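Local structure of Tni2 (Pseudomonas fluorescens, 6B12) at residues Ser3-Ile8 against Ile15-Thr20; Ala37-Arg40 against Leu45-Val48; Leu55-Pro60 against His64-Trp69. The protein probably binds and neutralises a cognate bacterial toxin, acting as its immunity protein. All blocks are in the same frame, centred on the assembly; numbering follows the deposited sequence.

In the fold
Three antiparallel strand pairings follow one another along the chain, and their centres lie 11 to 12 Å apart. Contacts 1 and 2 share one sheet, in which strands 5-9 and 34-41 are neighbours; besides backbone bonding, a salt bridge from Glu6 OE1 to Arg38 NH2 (2.8 Å) joins them. Contact 3 belongs to a second sheet and meets the first through apolar side chains: Phe5 CG lies 3.4 Å from Val58 CG2, and Trp39 CZ2 lies 3.5 Å from Leu65 CD1. The centre of contact 3 lies about 4 Å from the centre of the chain, against 13 and 14 Å for the centres of contacts 1 and 2. The partner protein touches contacts 1 and 3 but not the two segments of contact 2.

Contact 1 of 3, residues Ser3-Ile8 against Ile15-Thr20; sequences SDFERI and IDENMT
Arg7 and Ile15 form the hydrogen-bonded pair of an antiparallel beta hairpin, strands 5-9 and 14-16. Their backbones bond in both directions: Arg7 N gives to Ile15 O (3.1 Å, 173° at the hydrogen) and Ile15 N to Arg7 O (2.8 Å, 171°). The arginine chain bends at chi3 (-73°), which brings one face of its guanidinium over Ile15, with Ile15 CG2 3.4 Å from Arg7 NH2. Two waters lie in plane at the guanidinium edge and together would limit its rotation: water 1 accepts from Arg7 NE and donates to both Phe5 O and Ile15 O, bridging the strands, and water 5 links Arg7 NH2 to Met19 O. Arg7 NH1 hydrogen-bonds a polar side chain of the partner protein. Glu6 and Asp16 run side by side, with Glu6 OE2 and Asp16 OD1 3.5 Å apart; water 4 donates to Asp16 OD1 (2.7 Å), and Arg38 forms a salt bridge with Glu6, which probably eases the repulsion. Beyond the pairing, the extended Glu17 chain meets Phe5 at about a right angle, its CG at the ring edge near Phe5 CD2 (3.9 Å). Arg62 pairs with Glu17 OE2, while Glu17 OE1 accepts from water 2 (2.6 Å), which in turn accepts from Phe5 N.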
loop_
_atom_site.group_PDB
_atom_site.type_symbol
_atom_site.label_atom_id
_atom_site.label_comp_id
_atom_site.label_asym_id
_atom_site.label_seq_id
_atom_site.Cartn_x
_atom_site.Cartn_y
_atom_site.Cartn_z
ATOM N N SER C 3 12.959 -13.087 -15.744
ATOM C CA SER C 3 11.869 -13.564 -16.580
ATOM C C SER C 3 10.965 -14.481 -15.761
ATOM O O SER C 3 11.369 -15.013 -14.729
ATOM C CB SER C 3 12.392 -14.364 -17.791
ATOM O OG SER C 3 13.328 -13.601 -18.558
ATOM N N ASP C 4 9.747 -14.701 -16.266
ATOM C CA ASP C 4 8.838 -15.705 -15.698
ATOM C C ASP C 4 8.648 -15.526 -14.188
ATOM O O ASP C 4 8.727 -16.472 -13.402
ATOM C CB ASP C 4 9.338 -17.117 -16.014
ATOM C CG ASP C 4 9.537 -17.335 -17.490
ATOM O OD1 ASP C 4 8.628 -16.964 -18.259
ATOM O OD2 ASP C 4 10.612 -17.842 -17.872
ATOM N N PHE C 5 8.393 -14.290 -13.791
ATOM C CA PHE C 5 8.240 -13.937 -12.376
ATOM C C PHE C 5 6.844 -14.318 -11.894
ATOM O O PHE C 5 5.839 -13.805 -12.402
ATOM C CB PHE C 5 8.477 -12.448 -12.212
ATOM C CG PHE C 5 8.075 -11.906 -10.870
ATOM C CD1 PHE C 5 8.820 -12.204 -9.753
ATOM C CD2 PHE C 5 7.005 -11.036 -10.758
ATOM C CE1 PHE C 5 8.468 -11.675 -8.492
ATOM C CE2 PHE C 5 6.638 -10.501 -9.513
ATOM C CZ PHE C 5 7.384 -10.820 -8.389
ATOM N N GLU C 6 6.783 -15.217 -10.921
ATOM C CA GLU C 6 5.519 -15.768 -10.442
ATOM C C GLU C 6 5.479 -15.664 -8.930
ATOM O O GLU C 6 6.491 -15.869 -8.256
ATOM C CB GLU C 6 5.331 -17.243 -10.898
ATOM C CG GLU C 6 5.037 -17.289 -12.372
ATOM C CD GLU C 6 4.789 -18.698 -12.946
ATOM O OE1 GLU C 6 5.266 -19.696 -12.378
ATOM O OE2 GLU C 6 4.133 -18.767 -13.993
ATOM N N ARG C 7 4.310 -15.319 -8.404
ATOM C CA ARG C 7 4.094 -15.252 -6.967
ATOM C C ARG C 7 3.092 -16.334 -6.599
ATOM O O ARG C 7 2.045 -16.444 -7.234
ATOM C CB ARG C 7 3.581 -13.873 -6.572
ATOM C CG ARG C 7 4.675 -12.826 -6.561
ATOM C CD ARG C 7 4.058 -11.459 -6.688
ATOM N NE ARG C 7 3.574 -11.236 -8.047
ATOM C CZ ARG C 7 2.574 -10.421 -8.371
ATOM N NH1 ARG C 7 1.921 -9.756 -7.434
ATOM N NH2 ARG C 7 2.230 -10.253 -9.651
ATOM N N ILE C 8 3.418 -17.144 -5.605
ATOM C CA ILE C 8 2.613 -18.314 -5.279
ATOM C C ILE C 8 1.933 -18.039 -3.942
ATOM O O ILE C 8 2.599 -17.789 -2.933
ATOM C CB ILE C 8 3.442 -19.606 -5.240
ATOM C CG1 ILE C 8 4.087 -19.899 -6.625
ATOM C CG2 ILE C 8 2.541 -20.790 -4.948
ATOM C CD1 ILE C 8 5.475 -19.351 -6.744
ATOM N N ILE C 15 0.040 -16.055 -9.138
ATOM C CA ILE C 15 -0.158 -14.724 -9.695
ATOM C C ILE C 15 0.914 -14.511 -10.750
ATOM O O ILE C 15 2.102 -14.483 -10.423
ATOM C CB ILE C 15 -0.062 -13.639 -8.613
ATOM C CG1 ILE C 15 -0.933 -13.997 -7.396
ATOM C CG2 ILE C 15 -0.478 -12.281 -9.193
ATOM C CD1 ILE C 15 -0.676 -13.062 -6.208
ATOM N N ASP C 16 0.494 -14.326 -11.995
ATOM C CA ASP C 16 1.424 -14.023 -13.077
ATOM C C ASP C 16 1.812 -12.545 -13.036
ATOM O O ASP C 16 1.130 -11.714 -12.433
ATOM C CB ASP C 16 0.792 -14.362 -14.424
ATOM C CG ASP C 16 0.440 -15.823 -14.534
ATOM O OD1 ASP C 16 1.283 -16.660 -14.148
ATOM O OD2 ASP C 16 -0.682 -16.134 -14.988
ATOM N N GLU C 17 2.944 -12.219 -13.659
ATOM C CA GLU C 17 3.408 -10.842 -13.564
ATOM C C GLU C 17 2.401 -9.927 -14.258
ATOM O O GLU C 17 1.890 -10.245 -15.333
ATOM C CB GLU C 17 4.808 -10.677 -14.176
ATOM C CG GLU C 17 5.391 -9.334 -13.816
ATOM C CD GLU C 17 6.866 -9.176 -14.200
ATOM O OE1 GLU C 17 7.440 -10.044 -14.912
ATOM O OE2 GLU C 17 7.433 -8.156 -13.780
ATOM N N ASN C 18 2.068 -8.819 -13.600
ATOM C CA ASN C 18 1.089 -7.852 -14.107
ATOM C C ASN C 18 -0.314 -8.453 -14.271
ATOM O O ASN C 18 -1.144 -7.925 -15.025
ATOM C CB ASN C 18 1.561 -7.222 -15.426
ATOM C CG ASN C 18 2.949 -6.617 -15.318
ATOM O OD1 ASN C 18 3.329 -6.062 -14.278
ATOM N ND2 ASN C 18 3.722 -6.730 -16.390
HETATM N N MSE C 19 -0.612 -9.550 -13.581
HETATM C CA MSE C 19 -2.000 -9.957 -13.411
HETATM C C MSE C 19 -2.645 -8.869 -12.562
HETATM O O MSE C 19 -2.055 -8.433 -11.584
HETATM C CB MSE C 19 -2.103 -11.329 -12.742
HETATM C CG MSE C 19 -3.516 -11.732 -12.360
HETATM SE SE MSE C 19 -3.585 -13.437 -11.421
HETATM C CE MSE C 19 -3.097 -14.598 -12.922
ATOM N N THR C 20 -3.826 -8.394 -12.939
ATOM C CA THR C 20 -4.421 -7.286 -12.203
ATOM C C THR C 20 -5.310 -7.776 -11.060
ATOM O O THR C 20 -5.747 -8.928 -11.021
ATOM C CB THR C 20 -5.242 -6.398 -13.130
ATOM O OG1 THR C 20 -6.373 -7.137 -13.601
ATOM C CG2 THR C 20 -4.402 -5.932 -14.316
HETATM O O HOH W 1 4.056 -12.563 -10.526
HETATM O O HOH W 2 7.464 -12.419 -15.921
HETATM O O HOH W 3 4.692 -14.073 -14.875
HETATM O O HOH W 4 1.962 -19.189 -14.926
HETATM O O HOH W 5 0.532 -8.324 -10.430
#

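Contact 2 of 3, residues Ala37-Arg40 against Leu45-Val48; sequences ARWR and LLSV
Ala37-Arg40 and Leu45-Val48 run antiparallel, 159° between their directions and 4.6 Å at closest approach of the axes, as the two arms of a beta hairpin with two hydrogen-bonded pairs, Ala37 with Val48 and Trp39 with Leu46. Each pair is closed by two backbone bonds, the tighter set being Trp39 N to Leu46 O and Leu46 N to Trp39 O, both 2.8 Å. Trp39 shares a face with Ala37, Leu46 and Val48. With CG of Trp39 held between its own backbone N and carbonyl carbon (chi1 65°), the ring folds back over the neighbouring strand: Leu46 CB sits over the five-membered ring, 4.1 Å from its centroid and 25° off the normal, a CH-pi contact. Leu46 O lies over the same ring system, 3.6 Å from Trp39 CE3. Ala37 CB and Val48 CG2, 4.0 Å apart, extend this apolar patch. On the other face, the aliphatic part of Arg38 lies obliquely across Leu45, and Leu45 CD2 lies 3.4 Å from Arg38 CD; the arginine's NH2 forms the salt bridge to Glu6. Trp39 NE1 bonds to Gly85 O. Strands 2-3 and 5-9 pair with strand 34-41 along the edge not used by 44-49, while Trp39 and Val48 pack against strand 64-70 of the next sheet.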
loop_
_atom_site.group_PDB
_atom_site.type_symbol
_atom_site.label_atom_id
_atom_site.label_comp_id
_atom_site.label_asym_id
_atom_site.label_seq_id
_atom_site.Cartn_x
_atom_site.Cartn_y
_atom_site.Cartn_z
ATOM N N ALA C 37 8.058 -16.120 -4.131
ATOM C CA ALA C 37 8.293 -15.444 -5.399
ATOM C C ALA C 37 9.363 -16.228 -6.137
ATOM O O ALA C 37 10.386 -16.583 -5.543
ATOM C CB ALA C 37 8.738 -13.998 -5.195
ATOM N N ARG C 38 9.109 -16.544 -7.403
ATOM C CA ARG C 38 10.004 -17.375 -8.188
ATOM C C ARG C 38 10.229 -16.702 -9.532
ATOM O O ARG C 38 9.330 -16.038 -10.059
ATOM C CB ARG C 38 9.368 -18.779 -8.346
ATOM C CG ARG C 38 9.935 -19.716 -9.352
ATOM C CD ARG C 38 9.098 -21.017 -9.324
ATOM N NE ARG C 38 7.760 -20.868 -9.909
ATOM C CZ ARG C 38 6.698 -21.600 -9.573
ATOM N NH1 ARG C 38 6.785 -22.533 -8.628
ATOM N NH2 ARG C 38 5.532 -21.388 -10.175
ATOM N N TRP C 39 11.434 -16.855 -10.089
ATOM C CA TRP C 39 11.716 -16.240 -11.390
ATOM C C TRP C 39 12.878 -16.955 -12.058
ATOM O O TRP C 39 13.607 -17.726 -11.432
ATOM C CB TRP C 39 12.034 -14.735 -11.258
ATOM C CG TRP C 39 13.321 -14.434 -10.469
ATOM C CD1 TRP C 39 14.561 -14.173 -10.990
ATOM C CD2 TRP C 39 13.464 -14.359 -9.038
ATOM N NE1 TRP C 39 15.469 -13.943 -9.976
ATOM C CE2 TRP C 39 14.823 -14.065 -8.767
ATOM C CE3 TRP C 39 12.576 -14.544 -7.960
ATOM C CZ2 TRP C 39 15.315 -13.933 -7.473
ATOM C CZ3 TRP C 39 13.073 -14.416 -6.669
ATOM C CH2 TRP C 39 14.427 -14.111 -6.439
ATOM N N ARG C 40 13.048 -16.682 -13.364
ATOM C CA ARG C 40 14.188 -17.200 -14.104
ATOM C C ARG C 40 15.250 -16.118 -14.285
ATOM O O ARG C 40 14.930 -14.968 -14.587
ATOM C CB ARG C 40 13.770 -17.722 -15.483
ATOM C CG ARG C 40 14.941 -18.313 -16.226
ATOM C CD ARG C 40 14.539 -18.979 -17.543
ATOM N NE ARG C 40 13.949 -18.046 -18.494
ATOM C CZ ARG C 40 14.643 -17.274 -19.335
ATOM N NH1 ARG C 40 15.980 -17.286 -19.355
ATOM N NH2 ARG C 40 13.991 -16.468 -20.158
ATOM N N LEU C 45 16.150 -21.329 -12.208
ATOM C CA LEU C 45 14.974 -20.862 -11.495
ATOM C C LEU C 45 15.402 -20.487 -10.084
ATOM O O LEU C 45 16.090 -21.267 -9.414
ATOM C CB LEU C 45 13.914 -21.964 -11.436
ATOM C CG LEU C 45 12.492 -21.462 -11.261
ATOM C CD1 LEU C 45 12.075 -20.728 -12.542
ATOM C CD2 LEU C 45 11.603 -22.657 -10.984
ATOM N N LEU C 46 15.019 -19.299 -9.655
ATOM C CA LEU C 46 15.423 -18.774 -8.360
ATOM C C LEU C 46 14.173 -18.396 -7.591
ATOM O O LEU C 46 13.140 -18.064 -8.177
ATOM C CB LEU C 46 16.341 -17.556 -8.522
ATOM C CG LEU C 46 17.599 -17.894 -9.337
ATOM C CD1 LEU C 46 18.235 -16.609 -9.815
ATOM C CD2 LEU C 46 18.566 -18.674 -8.436
ATOM N N SER C 47 14.271 -18.419 -6.273
ATOM C CA SER C 47 13.083 -18.074 -5.511
ATOM C C SER C 47 13.470 -17.547 -4.142
ATOM O O SER C 47 14.592 -17.736 -3.676
ATOM C CB SER C 47 12.168 -19.285 -5.346
ATOM O OG SER C 47 12.826 -20.254 -4.555
ATOM N N VAL C 48 12.502 -16.895 -3.506
ATOM C CA VAL C 48 12.530 -16.605 -2.072
ATOM C C VAL C 48 11.212 -17.081 -1.482
ATOM O O VAL C 48 10.163 -16.978 -2.123
ATOM C CB VAL C 48 12.753 -15.105 -1.806
ATOM C CG1 VAL C 48 14.170 -14.715 -2.269
ATOM C CG2 VAL C 48 11.692 -14.271 -2.535
#

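Contact 3 of 3, residues Leu55-Pro60 against His64-Trp69; sequences LAIVVP and HLAILW
Leu55 O accepts the shortest polar bond here, from Leu68 N at 2.7 Å with 169° at the hydrogen, and Ile67 CA approaches the same oxygen at 3.4 Å in a CA-H...O contact. This pair stands at the far end of a beta hairpin whose strands, 54-58 and 64-70, run almost exactly antiparallel (173°) and form one side of a four-stranded sheet. Leu55 N returns a bond to Leu68 O, and Ile57 and Ala66 repeat the two-way pair of hydrogen bonds one step nearer the turn, leaving alternate residues as non-hydrogen-bonded pairs. Nearer the turn, Val59 N reaches His64 O at 2.9 Å, although the donor is tilted 31° from the carbonyl plane; the ladder thus reaches the mouth of the turn, where Asp61 OD2 bonds to His64 ND1. The side chains sort onto two faces. On one, Ile57 CG1 and Ala66 CB meet at 3.7 Å, while Leu55 and Leu68 touch CB to CB; Phe111 of strand 102-112 and Phe122 of strand 121-128 pack on Ile57 and Ala66, and a polar and a basic side chain of the partner protein pack on Leu55 and Leu68. On the other face, made by Ala56, Val58, Leu65 and Ile67, Phe5 of the first hairpin packs on Ala56, Val58 and Leu65, and Val48 on Ile67. Here Val58 CG2 meets Leu65 CD2 at 4.0 Å, and Ile67, bent at chi2, reaches back across the strands so that its CD1 rests 3.5 Å from Ala56 CB.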
loop_
_atom_site.group_PDB
_atom_site.type_symbol
_atom_site.label_atom_id
_atom_site.label_comp_id
_atom_site.label_asym_id
_atom_site.label_seq_id
_atom_site.Cartn_x
_atom_site.Cartn_y
_atom_site.Cartn_z
ATOM N N LEU C 55 5.748 -9.604 -0.028
ATOM C CA LEU C 55 5.232 -8.811 -1.130
ATOM C C LEU C 55 6.422 -8.576 -2.036
ATOM O O LEU C 55 7.437 -8.050 -1.575
ATOM C CB LEU C 55 4.630 -7.499 -0.608
ATOM C CG LEU C 55 3.814 -6.595 -1.516
ATOM C CD1 LEU C 55 2.550 -7.304 -2.063
ATOM C CD2 LEU C 55 3.425 -5.360 -0.717
ATOM N N ALA C 56 6.314 -8.991 -3.304
ATOM C CA ALA C 56 7.465 -8.944 -4.211
ATOM C C ALA C 56 7.093 -8.219 -5.487
ATOM O O ALA C 56 6.001 -8.432 -6.031
ATOM C CB ALA C 56 7.958 -10.364 -4.583
ATOM N N ILE C 57 8.004 -7.368 -5.970
ATOM C CA ILE C 57 7.864 -6.752 -7.284
ATOM C C ILE C 57 9.178 -6.914 -8.028
ATOM O O ILE C 57 10.246 -7.071 -7.430
ATOM C CB ILE C 57 7.477 -5.251 -7.231
ATOM C CG1 ILE C 57 8.503 -4.468 -6.404
ATOM C CG2 ILE C 57 6.048 -5.076 -6.676
ATOM C CD1 ILE C 57 8.519 -2.973 -6.700
ATOM N N VAL C 58 9.094 -6.920 -9.341
ATOM C CA VAL C 58 10.293 -6.812 -10.162
ATOM C C VAL C 58 10.539 -5.329 -10.418
ATOM O O VAL C 58 9.655 -4.623 -10.910
ATOM C CB VAL C 58 10.140 -7.592 -11.475
ATOM C CG1 VAL C 58 11.344 -7.342 -12.371
ATOM C CG2 VAL C 58 9.967 -9.114 -11.186
ATOM N N VAL C 59 11.716 -4.847 -10.041
ATOM C CA VAL C 59 12.069 -3.448 -10.308
ATOM C C VAL C 59 12.090 -3.245 -11.818
ATOM O O VAL C 59 12.433 -4.187 -12.557
ATOM C CB VAL C 59 13.432 -3.132 -9.667
ATOM C CG1 VAL C 59 13.871 -1.681 -9.908
ATOM C CG2 VAL C 59 13.380 -3.457 -8.141
ATOM N N PRO C 60 11.679 -2.089 -12.355
ATOM C CA PRO C 60 11.547 -1.991 -13.819
ATOM C C PRO C 60 12.851 -2.162 -14.587
ATOM O O PRO C 60 12.781 -2.402 -15.803
ATOM C CB PRO C 60 10.931 -0.600 -14.025
ATOM C CG PRO C 60 10.129 -0.400 -12.741
ATOM C CD PRO C 60 11.047 -0.947 -11.683
ATOM N N HIS C 64 16.583 -6.436 -10.590
ATOM C CA HIS C 64 16.433 -6.484 -9.148
ATOM C C HIS C 64 14.995 -6.816 -8.821
ATOM O O HIS C 64 14.069 -6.519 -9.587
ATOM C CB HIS C 64 16.811 -5.138 -8.505
ATOM C CG HIS C 64 18.221 -4.738 -8.758
ATOM N ND1 HIS C 64 18.587 -3.903 -9.794
ATOM C CD2 HIS C 64 19.362 -5.057 -8.104
ATOM C CE1 HIS C 64 19.892 -3.712 -9.755
ATOM N NE2 HIS C 64 20.390 -4.409 -8.750
ATOM N N LEU C 65 14.811 -7.400 -7.644
ATOM C CA LEU C 65 13.493 -7.542 -7.055
ATOM C C LEU C 65 13.470 -6.751 -5.755
ATOM O O LEU C 65 14.481 -6.664 -5.049
ATOM C CB LEU C 65 13.165 -9.009 -6.776
ATOM C CG LEU C 65 13.155 -9.841 -8.083
ATOM C CD1 LEU C 65 14.461 -10.622 -8.167
ATOM C CD2 LEU C 65 11.956 -10.754 -8.114
ATOM N N ALA C 66 12.339 -6.141 -5.462
ATOM C CA ALA C 66 12.125 -5.561 -4.144
ATOM C C ALA C 66 11.191 -6.503 -3.403
ATOM O O ALA C 66 10.131 -6.861 -3.922
ATOM C CB ALA C 66 11.530 -4.161 -4.232
ATOM N N ILE C 67 11.584 -6.892 -2.193
ATOM C CA ILE C 67 10.882 -7.920 -1.445
ATOM C C ILE C 67 10.544 -7.335 -0.089
ATOM O O ILE C 67 11.455 -7.031 0.680
ATOM C CB ILE C 67 11.743 -9.181 -1.248
ATOM C CG1 ILE C 67 12.320 -9.721 -2.569
ATOM C CG2 ILE C 67 10.920 -10.226 -0.502
ATOM C CD1 ILE C 67 11.301 -10.247 -3.466
ATOM N N LEU C 68 9.258 -7.223 0.224
ATOM C CA LEU C 68 8.824 -6.822 1.563
ATOM C C LEU C 68 8.497 -8.099 2.327
ATOM O O LEU C 68 7.538 -8.801 1.994
ATOM C CB LEU C 68 7.627 -5.891 1.471
ATOM C CG LEU C 68 7.171 -5.326 2.808
ATOM C CD1 LEU C 68 8.293 -4.550 3.514
ATOM C CD2 LEU C 68 5.974 -4.447 2.524
ATOM N N TRP C 69 9.292 -8.380 3.358
ATOM C CA TRP C 69 9.386 -9.685 3.998
ATOM C C TRP C 69 8.707 -9.627 5.359
ATOM O O TRP C 69 9.141 -8.858 6.219
ATOM C CB TRP C 69 10.868 -10.014 4.149
ATOM C CG TRP C 69 11.277 -11.384 4.573
ATOM C CD1 TRP C 69 11.652 -11.788 5.840
ATOM C CD2 TRP C 69 11.494 -12.498 3.715
ATOM N NE1 TRP C 69 12.060 -13.103 5.803
ATOM C CE2 TRP C 69 11.985 -13.550 4.507
ATOM C CE3 TRP C 69 11.337 -12.700 2.332
ATOM C CZ2 TRP C 69 12.278 -14.799 3.972
ATOM C CZ3 TRP C 69 11.629 -13.945 1.809
ATOM C CH2 TRP C 69 12.100 -14.966 2.624
#